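Local coordinates for putative deoxyribonuclease yjjV (PDB 1ZZM), which probably acts as a metal-dependent hydrolase of ester bonds, as in the TatD-type deoxyribonucleases, and binds two divalent metal ions in its active site, at residues 96-101 with 117-122; 111-116 with 142-147. All coordinates share one frame; numbering follows the deposited sequence.

Interaction 1: residues 96-101 with 117-122. With ZN (zinc ion), chain C; ZN (zinc ion), chain B; ZN (zinc ion), chain D.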
ATOM      1  N   GLY A  96       7.137  -0.606   5.436  1.00 10.52           N
ATOM      2  CA  GLY A  96       6.604  -0.338   4.169  1.00 13.53           C
ATOM      3  C   GLY A  96       6.971   0.911   3.472  1.00 16.23           C
ATOM      4  O   GLY A  96       7.462   1.926   3.988  1.00 13.79           O
ATOM      5  N   GLU A  97       6.840   0.380   2.272  1.00 21.22           N
ATOM      6  CA  GLU A  97       6.886   0.365   0.853  1.00 12.82           C
ATOM      7  C   GLU A  97       8.202  -0.249   0.507  1.00 11.10           C
ATOM      8  O   GLU A  97       9.229   0.406   0.400  1.00  8.15           O
ATOM      9  CB  GLU A  97       6.506   1.532  -0.029  1.00 10.92           C
ATOM     10  CG  GLU A  97       6.069   0.717  -1.291  1.00 13.86           C
ATOM     11  CD  GLU A  97       5.250   1.426  -2.357  1.00  9.38           C
ATOM     12  OE1 GLU A  97       4.975   2.640  -2.270  1.00 13.57           O
ATOM     13  OE2 GLU A  97       4.873   0.717  -3.312  1.00 10.52           O
ATOM     14  N   ILE A  98       8.141  -1.573   0.433  1.00 10.15           N
ATOM     15  CA  ILE A  98       9.295  -2.390   0.055  1.00  8.65           C
ATOM     16  C   ILE A  98       8.740  -3.280  -1.053  1.00 12.05           C
ATOM     17  O   ILE A  98       7.525  -3.321  -1.251  1.00  8.48           O
ATOM     18  CB  ILE A  98       9.795  -3.270   1.198  1.00 11.12           C
ATOM     19  CG1 ILE A  98       8.739  -4.323   1.553  1.00 10.97           C
ATOM     20  CG2 ILE A  98      10.115  -2.399   2.398  1.00 10.25           C
ATOM     21  CD1 ILE A  98       9.100  -5.128   2.795  1.00 12.07           C
ATOM     22  N   GLY A  99       9.624  -3.939  -1.804  1.00 10.16           N
ATOM     23  CA  GLY A  99       9.138  -4.802  -2.852  1.00 10.28           C
ATOM     24  C   GLY A  99      10.124  -4.900  -4.007  1.00  8.90           C
ATOM     25  O   GLY A  99      11.330  -4.730  -3.828  1.00 10.35           O
ATOM     26  N   LEU A 100       9.581  -5.241  -5.174  1.00  9.15           N
ATOM     27  CA  LEU A 100      10.358  -5.444  -6.378  1.00  8.85           C
ATOM     28  C   LEU A 100       9.701  -4.751  -7.555  1.00 12.09           C
ATOM     29  O   LEU A 100       8.486  -4.558  -7.583  1.00 13.24           O
ATOM     30  CB  LEU A 100      10.440  -6.930  -6.694  1.00  9.96           C
ATOM     31  CG  LEU A 100      10.890  -7.813  -5.522  1.00 10.07           C
ATOM     32  CD1 LEU A 100      10.529  -9.214  -5.884  1.00 10.79           C
ATOM     33  CD2 LEU A 100      12.394  -7.652  -5.221  1.00 10.95           C
ATOM     34  N   ASP A 101      10.497  -4.419  -8.562  1.00 11.26           N
ATOM     35  CA  ASP A 101       9.920  -3.722  -9.716  1.00 11.66           C
ATOM     36  C   ASP A 101      10.873  -3.985 -10.888  1.00 13.21           C
ATOM     37  O   ASP A 101      12.021  -3.533 -10.855  1.00 14.18           O
ATOM     38  CB  ASP A 101       9.879  -2.234  -9.376  1.00 11.42           C
ATOM     39  CG  ASP A 101       9.196  -1.397 -10.439  1.00 17.82           C
ATOM     40  OD1 ASP A 101       9.383  -1.706 -11.622  1.00 15.18           O
ATOM     41  OD2 ASP A 101       8.474  -0.426 -10.089  1.00 19.93           O
ATOM     42  N   ASP A 117      14.678  -8.866   1.160  1.00 10.99           N
ATOM     43  CA  ASP A 117      14.793  -9.834   2.248  1.00 10.51           C
ATOM     44  C   ASP A 117      15.335  -9.221   3.539  1.00 11.73           C
ATOM     45  O   ASP A 117      14.959  -9.657   4.619  1.00  9.55           O
ATOM     46  CB  ASP A 117      15.611 -11.057   1.813  1.00 11.33           C
ATOM     47  CG  ASP A 117      14.808 -12.027   0.971  1.00 12.51           C
ATOM     48  OD1 ASP A 117      13.567 -11.880   0.867  1.00 14.58           O
ATOM     49  OD2 ASP A 117      15.396 -12.967   0.393  1.00 13.42           O
ATOM     50  N   GLU A 118      16.226  -8.224   3.441  1.00 10.14           N
ATOM     51  CA  GLU A 118      16.734  -7.567   4.637  1.00 11.69           C
ATOM     52  C   GLU A 118      15.572  -6.902   5.376  1.00 12.69           C
ATOM     53  O   GLU A 118      15.523  -6.886   6.606  1.00 11.08           O
ATOM     54  CB  GLU A 118      17.775  -6.491   4.282  1.00 13.38           C
ATOM     55  CG  GLU A 118      19.158  -7.043   3.897  1.00 18.53           C
ATOM     56  CD  GLU A 118      19.735  -7.977   4.961  1.00 21.56           C
ATOM     57  OE1 GLU A 118      19.872  -7.562   6.139  1.00 23.66           O
ATOM     58  OE2 GLU A 118      20.033  -9.132   4.618  1.00 22.90           O
ATOM     59  N   GLN A 119      14.632  -6.347   4.619  1.00 11.95           N
ATOM     60  CA  GLN A 119      13.505  -5.671   5.248  1.00  9.77           C
ATOM     61  C   GLN A 119      12.466  -6.654   5.732  1.00 11.13           C
ATOM     62  O   GLN A 119      11.789  -6.396   6.724  1.00 10.47           O
ATOM     63  CB  GLN A 119      12.927  -4.666   4.269  1.00  9.90           C
ATOM     64  CG  GLN A 119      13.944  -3.584   4.007  1.00 10.44           C
ATOM     65  CD  GLN A 119      13.461  -2.555   3.037  1.00  9.61           C
ATOM     66  OE1 GLN A 119      13.525  -2.749   1.810  1.00 12.42           O
ATOM     67  NE2 GLN A 119      12.951  -1.482   3.555  1.00  4.49           N
ATOM     68  N   LEU A 120      12.352  -7.789   5.049  1.00 12.42           N
ATOM     69  CA  LEU A 120      11.410  -8.806   5.493  1.00 12.47           C
ATOM     70  C   LEU A 120      11.916  -9.321   6.844  1.00 13.49           C
ATOM     71  O   LEU A 120      11.124  -9.635   7.729  1.00 11.73           O
ATOM     72  CB  LEU A 120      11.297  -9.940   4.455  1.00 11.49           C
ATOM     73  CG  LEU A 120      10.520  -9.566   3.168  1.00 12.95           C
ATOM     74  CD1 LEU A 120      10.412 -10.779   2.268  1.00 12.84           C
ATOM     75  CD2 LEU A 120       9.103  -9.049   3.499  1.00 13.27           C
ATOM     76  N   LYS A 121      13.233  -9.400   7.017  1.00 12.81           N
ATOM     77  CA  LYS A 121      13.765  -9.852   8.293  1.00 13.82           C
ATOM     78  C   LYS A 121      13.401  -8.849   9.399  1.00 12.84           C
ATOM     79  O   LYS A 121      13.091  -9.266  10.514  1.00 11.90           O
ATOM     80  CB  LYS A 121      15.295 -10.023   8.242  1.00 15.90           C
ATOM     81  CG  LYS A 121      15.758 -11.196   7.409  1.00 22.43           C
ATOM     82  CD  LYS A 121      17.267 -11.392   7.552  1.00 30.45           C
ATOM     83  CE  LYS A 121      17.668 -12.821   7.175  1.00 36.92           C
ATOM     84  NZ  LYS A 121      17.631 -13.103   5.696  1.00 41.91           N
ATOM     85  N   LEU A 122      13.428  -7.550   9.091  1.00  9.61           N
ATOM     86  CA  LEU A 122      13.086  -6.539  10.080  1.00 10.48           C
ATOM     87  C   LEU A 122      11.610  -6.590  10.467  1.00 12.35           C
ATOM     88  O   LEU A 122      11.263  -6.444  11.643  1.00 12.76           O
ATOM     89  CB  LEU A 122      13.440  -5.135   9.594  1.00 11.67           C
ATOM     90  CG  LEU A 122      14.941  -4.857   9.628  1.00 13.54           C
ATOM     91  CD1 LEU A 122      15.304  -3.551   8.912  1.00 14.33           C
ATOM     92  CD2 LEU A 122      15.372  -4.803  11.100  1.00 11.62           C
TER
HETATM   93 ZN    ZN C 402       4.067   0.930  -5.265  1.00 12.72          ZN
HETATM   94 ZN    ZN B 401       3.456   3.441  -3.303  1.00 12.45          ZN
HETATM   95 ZN    ZN D 403      14.081 -14.266  -0.065  1.00 14.43          ZN
HETATM   96  O   HOH W   1       4.334   2.940  -5.057  1.00 10.79           O
HETATM   97  O   HOH W   2       3.115   1.577  -7.400  1.00 13.41           O
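I98 meets Q119 and L120 where strand 95-101 of the TIM-barrel-like TatD fold is backed by helix 109-125, within the beta-alpha-beta unit that runs on to strand 130-135. The touching is by van der Waals packing. CG2 of I98 lies against the amide end of Q119, 3.4 Å from its CD, the two side chains running past each other in opposite senses. CG1 of I98 sits between the backbone N and the carbonyl carbon (chi1 66°), and this carries CD1 toward the helix, where it reaches CD2 of L120 at 4.0 Å. L116, V130 and L132 also pack on I98, so the contact lies in a buried apolar layer.

One acidic residue of each segment binds zinc, apart from the I98 packing. E97 points away from the helix on an extended chain, and its carboxylate bridges two zinc ions, one shared with H9 and H11 and the other with H133 and H157. A third zinc is bound by D117, through OD2 at 1.9 Å. At the paired centre, OE1 of E97 holds one zinc at 2.0 Å and OE2 the other at 2.1 Å, while a single water oxygen lies 2.0 Å from each.

Interaction 2: residues 111-116 with 142-147. With ZN (zinc ion), chain D.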
ATOM      1  N   ARG A 111      20.061  -7.203  -6.464  1.00 10.81           N
ATOM      2  CA  ARG A 111      20.167  -6.321  -5.312  1.00 15.21           C
ATOM      3  C   ARG A 111      18.770  -5.982  -4.785  1.00 13.40           C
ATOM      4  O   ARG A 111      18.604  -5.842  -3.582  1.00 11.44           O
ATOM      5  CB  ARG A 111      20.897  -5.008  -5.621  1.00 18.05           C
ATOM      6  CG  ARG A 111      20.955  -4.097  -4.377  1.00 22.20           C
ATOM      7  CD  ARG A 111      22.087  -3.090  -4.445  1.00 27.30           C
ATOM      8  NE  ARG A 111      22.073  -2.120  -3.342  1.00 28.57           N
ATOM      9  CZ  ARG A 111      22.443  -2.372  -2.090  1.00 30.65           C
ATOM     10  NH1 ARG A 111      22.861  -3.585  -1.736  1.00 32.32           N
ATOM     11  NH2 ARG A 111      22.444  -1.391  -1.189  1.00 31.03           N
ATOM     12  N   GLN A 112      17.771  -5.827  -5.667  1.00 10.99           N
ATOM     13  CA  GLN A 112      16.411  -5.545  -5.166  1.00  9.96           C
ATOM     14  C   GLN A 112      15.963  -6.660  -4.238  1.00 11.79           C
ATOM     15  O   GLN A 112      15.325  -6.415  -3.195  1.00  9.13           O
ATOM     16  CB  GLN A 112      15.378  -5.487  -6.295  1.00 10.42           C
ATOM     17  CG  GLN A 112      15.433  -4.237  -7.162  1.00 11.78           C
ATOM     18  CD  GLN A 112      14.201  -4.129  -8.042  1.00 14.78           C
ATOM     19  OE1 GLN A 112      13.094  -4.450  -7.607  1.00 12.29           O
ATOM     20  NE2 GLN A 112      14.384  -3.655  -9.279  1.00 10.89           N
ATOM     21  N   GLN A 113      16.235  -7.900  -4.646  1.00  9.97           N
ATOM     22  CA  GLN A 113      15.809  -9.032  -3.811  1.00 10.86           C
ATOM     23  C   GLN A 113      16.560  -9.122  -2.502  1.00 10.78           C
ATOM     24  O   GLN A 113      15.982  -9.499  -1.471  1.00  9.22           O
ATOM     25  CB  GLN A 113      15.946 -10.332  -4.578  1.00  9.15           C
ATOM     26  CG  GLN A 113      14.964 -10.349  -5.740  1.00 12.91           C
ATOM     27  CD  GLN A 113      15.170 -11.514  -6.653  1.00 14.97           C
ATOM     28  OE1 GLN A 113      14.666 -12.608  -6.399  1.00 12.69           O
ATOM     29  NE2 GLN A 113      15.936 -11.300  -7.718  1.00 15.02           N
ATOM     30  N   TRP A 114      17.847  -8.800  -2.519  1.00 11.16           N
ATOM     31  CA  TRP A 114      18.591  -8.867  -1.243  1.00 11.36           C
ATOM     32  C   TRP A 114      18.000  -7.815  -0.305  1.00 12.04           C
ATOM     33  O   TRP A 114      17.785  -8.060   0.904  1.00 12.03           O
ATOM     34  CB  TRP A 114      20.081  -8.553  -1.477  1.00 12.82           C
ATOM     35  CG  TRP A 114      20.859  -8.519  -0.218  1.00 16.82           C
ATOM     36  CD1 TRP A 114      21.362  -9.598   0.458  1.00 17.28           C
ATOM     37  CD2 TRP A 114      21.206  -7.364   0.543  1.00 19.65           C
ATOM     38  NE1 TRP A 114      22.010  -9.181   1.599  1.00 22.11           N
ATOM     39  CE2 TRP A 114      21.927  -7.813   1.678  1.00 21.23           C
ATOM     40  CE3 TRP A 114      20.985  -5.992   0.381  1.00 19.94           C
ATOM     41  CZ2 TRP A 114      22.427  -6.935   2.648  1.00 24.11           C
ATOM     42  CZ3 TRP A 114      21.482  -5.121   1.344  1.00 25.24           C
ATOM     43  CH2 TRP A 114      22.196  -5.599   2.466  1.00 19.21           C
ATOM     44  N   LEU A 115      17.739  -6.635  -0.858  1.00 11.05           N
ATOM     45  CA  LEU A 115      17.213  -5.540  -0.047  1.00 12.99           C
ATOM     46  C   LEU A 115      15.827  -5.869   0.491  1.00 11.02           C
ATOM     47  O   LEU A 115      15.505  -5.560   1.646  1.00 11.35           O
ATOM     48  CB  LEU A 115      17.174  -4.234  -0.858  1.00 11.51           C
ATOM     49  CG  LEU A 115      16.630  -3.025  -0.088  1.00 19.41           C
ATOM     50  CD1 LEU A 115      17.437  -2.838   1.179  1.00 23.92           C
ATOM     51  CD2 LEU A 115      16.742  -1.753  -0.962  1.00 21.85           C
ATOM     52  N   LEU A 116      14.990  -6.466  -0.340  1.00 11.14           N
ATOM     53  CA  LEU A 116      13.667  -6.880   0.136  1.00  9.96           C
ATOM     54  C   LEU A 116      13.810  -7.872   1.299  1.00 10.04           C
ATOM     55  O   LEU A 116      13.141  -7.749   2.317  1.00  9.34           O
ATOM     56  CB  LEU A 116      12.889  -7.574  -0.988  1.00 11.14           C
ATOM     57  CG  LEU A 116      11.583  -8.262  -0.601  1.00 12.27           C
ATOM     58  CD1 LEU A 116      10.534  -7.195  -0.166  1.00  9.42           C
ATOM     59  CD2 LEU A 116      11.083  -9.099  -1.769  1.00 11.06           C
ATOM     60  N   ALA A 142       6.188 -13.666  -4.667  1.00 12.12           N
ATOM     61  CA  ALA A 142       5.506 -14.769  -3.973  1.00 13.41           C
ATOM     62  C   ALA A 142       6.505 -15.842  -3.499  1.00 15.98           C
ATOM     63  O   ALA A 142       6.334 -16.440  -2.424  1.00 12.44           O
ATOM     64  CB  ALA A 142       4.461 -15.413  -4.888  1.00 13.98           C
ATOM     65  N   MET A 143       7.527 -16.106  -4.306  1.00 13.19           N
ATOM     66  CA  MET A 143       8.524 -17.097  -3.935  1.00 16.78           C
ATOM     67  C   MET A 143       9.211 -16.701  -2.612  1.00 14.25           C
ATOM     68  O   MET A 143       9.374 -17.538  -1.722  1.00 13.11           O
ATOM     69  CB  MET A 143       9.567 -17.234  -5.049  1.00 17.74           C
ATOM     70  CG  MET A 143      10.695 -18.201  -4.736  1.00 23.31           C
ATOM     71  SD  MET A 143      12.114 -17.883  -5.879  1.00 29.55           S
ATOM     72  CE  MET A 143      12.680 -16.239  -5.242  1.00 27.84           C
ATOM     73  N   HIS A 144       9.585 -15.423  -2.485  1.00 12.64           N
ATOM     74  CA  HIS A 144      10.225 -14.911  -1.264  1.00 13.30           C
ATOM     75  C   HIS A 144       9.221 -14.912  -0.097  1.00 13.80           C
ATOM     76  O   HIS A 144       9.566 -15.323   1.006  1.00 12.19           O
ATOM     77  CB  HIS A 144      10.766 -13.463  -1.461  1.00 12.49           C
ATOM     78  CG  HIS A 144      11.972 -13.371  -2.365  1.00 15.33           C
ATOM     79  ND1 HIS A 144      13.219 -13.827  -1.997  1.00 15.23           N
ATOM     80  CD2 HIS A 144      12.099 -12.940  -3.643  1.00 13.37           C
ATOM     81  CE1 HIS A 144      14.061 -13.690  -3.009  1.00 16.52           C
ATOM     82  NE2 HIS A 144      13.404 -13.157  -4.023  1.00 15.32           N
ATOM     83  N   LEU A 145       7.983 -14.458  -0.326  1.00 12.53           N
ATOM     84  CA  LEU A 145       7.018 -14.452   0.795  1.00 12.98           C
ATOM     85  C   LEU A 145       6.791 -15.863   1.337  1.00 14.13           C
ATOM     86  O   LEU A 145       6.701 -16.074   2.560  1.00 14.16           O
ATOM     87  CB  LEU A 145       5.680 -13.853   0.375  1.00 11.43           C
ATOM     88  CG  LEU A 145       5.806 -12.419  -0.194  1.00 13.54           C
ATOM     89  CD1 LEU A 145       4.434 -11.938  -0.689  1.00 11.82           C
ATOM     90  CD2 LEU A 145       6.355 -11.473   0.854  1.00 13.52           C
ATOM     91  N   LYS A 146       6.640 -16.823   0.431  1.00 11.30           N
ATOM     92  CA  LYS A 146       6.440 -18.184   0.886  1.00 16.64           C
ATOM     93  C   LYS A 146       7.637 -18.632   1.745  1.00 15.43           C
ATOM     94  O   LYS A 146       7.461 -19.158   2.835  1.00 13.89           O
ATOM     95  CB  LYS A 146       6.254 -19.124  -0.298  1.00 15.91           C
ATOM     96  CG  LYS A 146       5.941 -20.581   0.142  1.00 19.99           C
ATOM     97  CD  LYS A 146       6.126 -21.537  -1.021  1.00 30.11           C
ATOM     98  CE  LYS A 146       5.836 -22.997  -0.637  1.00 31.88           C
ATOM     99  NZ  LYS A 146       4.365 -23.251  -0.566  1.00 38.76           N
ATOM    100  N   ARG A 147       8.850 -18.389   1.272  1.00 13.99           N
ATOM    101  CA  ARG A 147      10.038 -18.792   2.012  1.00 15.41           C
ATOM    102  C   ARG A 147      10.240 -18.159   3.369  1.00 16.44           C
ATOM    103  O   ARG A 147      10.588 -18.842   4.336  1.00 17.56           O
ATOM    104  CB  ARG A 147      11.293 -18.502   1.180  1.00 16.38           C
ATOM    105  CG  ARG A 147      11.392 -19.410  -0.004  1.00 21.02           C
ATOM    106  CD  ARG A 147      12.663 -19.221  -0.754  1.00 24.81           C
ATOM    107  NE  ARG A 147      12.768 -20.261  -1.776  1.00 27.32           N
ATOM    108  CZ  ARG A 147      13.483 -20.131  -2.881  1.00 31.56           C
ATOM    109  NH1 ARG A 147      14.147 -19.009  -3.098  1.00 27.39           N
ATOM    110  NH2 ARG A 147      13.520 -21.119  -3.769  1.00 32.63           N
TER
HETATM  111 ZN    ZN D 403      14.081 -14.266  -0.065  1.00 14.43          ZN
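Q113 and H144 each turn CG away from the carbonyl carbon and keep it beside the backbone N (chi1 -66° in Q113), and beyond CG the glutamine is extended, which sends its amide across the gap to the imidazole. The helices carrying them, 111-116 and 142-147, run in roughly the same direction, inclined by 29°. Their axes stay 11.6 Å apart at closest approach, so side chains span the space between them.

The central contact is a hydrogen bond from NE2 of H144 to OE1 of Q113, 2.7 Å long and almost straight at 173°. The acceptor lies in the plane of the imidazole, and the donor meets a lone pair of the carbonyl in the plane of the amide, although the two groups stand nearly perpendicular. The amide's other end is occupied as well: NE2 of Q113 bonds to the backbone O of F109, which should fix the amide's rotation and keep OE1 turned toward the histidine. Across the ring, ND1 of H144 binds zinc at 2.2 Å. The metal would be expected to polarise the imidazole and strengthen its N-H as a donor.

Between the helices, the apolar contact is lighter, CD2 of L116 approaching CB of H144 at 4.4 Å. Within the same helix, CE of M143 lies over one face of the H144 ring, offset toward the rim.

With D117 and H148 as the further protein ligands, this is a zinc site between two outer helices, with the familiar pattern of a zinc-bound histidine whose second nitrogen donates to a second-shell oxygen, here a glutamine carbonyl that probably helps hold the ring.

In the fold
Interactions 1 and 2 have centres about 7 Å apart and share helix 109-125, whose 117-122 turns pack on strand 95-101 and whose 111-116 turns face helix 138-148. The third zinc joins them, since D117 of interaction 1 and H144 of interaction 2 both bind it, with OD2 of D117 3.3 Å from ND1 of H144. This ion lies 18.9 Å from the nearer zinc of the pair bridged by E97, so it is separate from the active site. A second link runs closer to the catalytic end: OE1 of Q112 is 2.8 Å from N of D101, a probable hydrogen bond between two residues that also line the polyethylene glycol pocket.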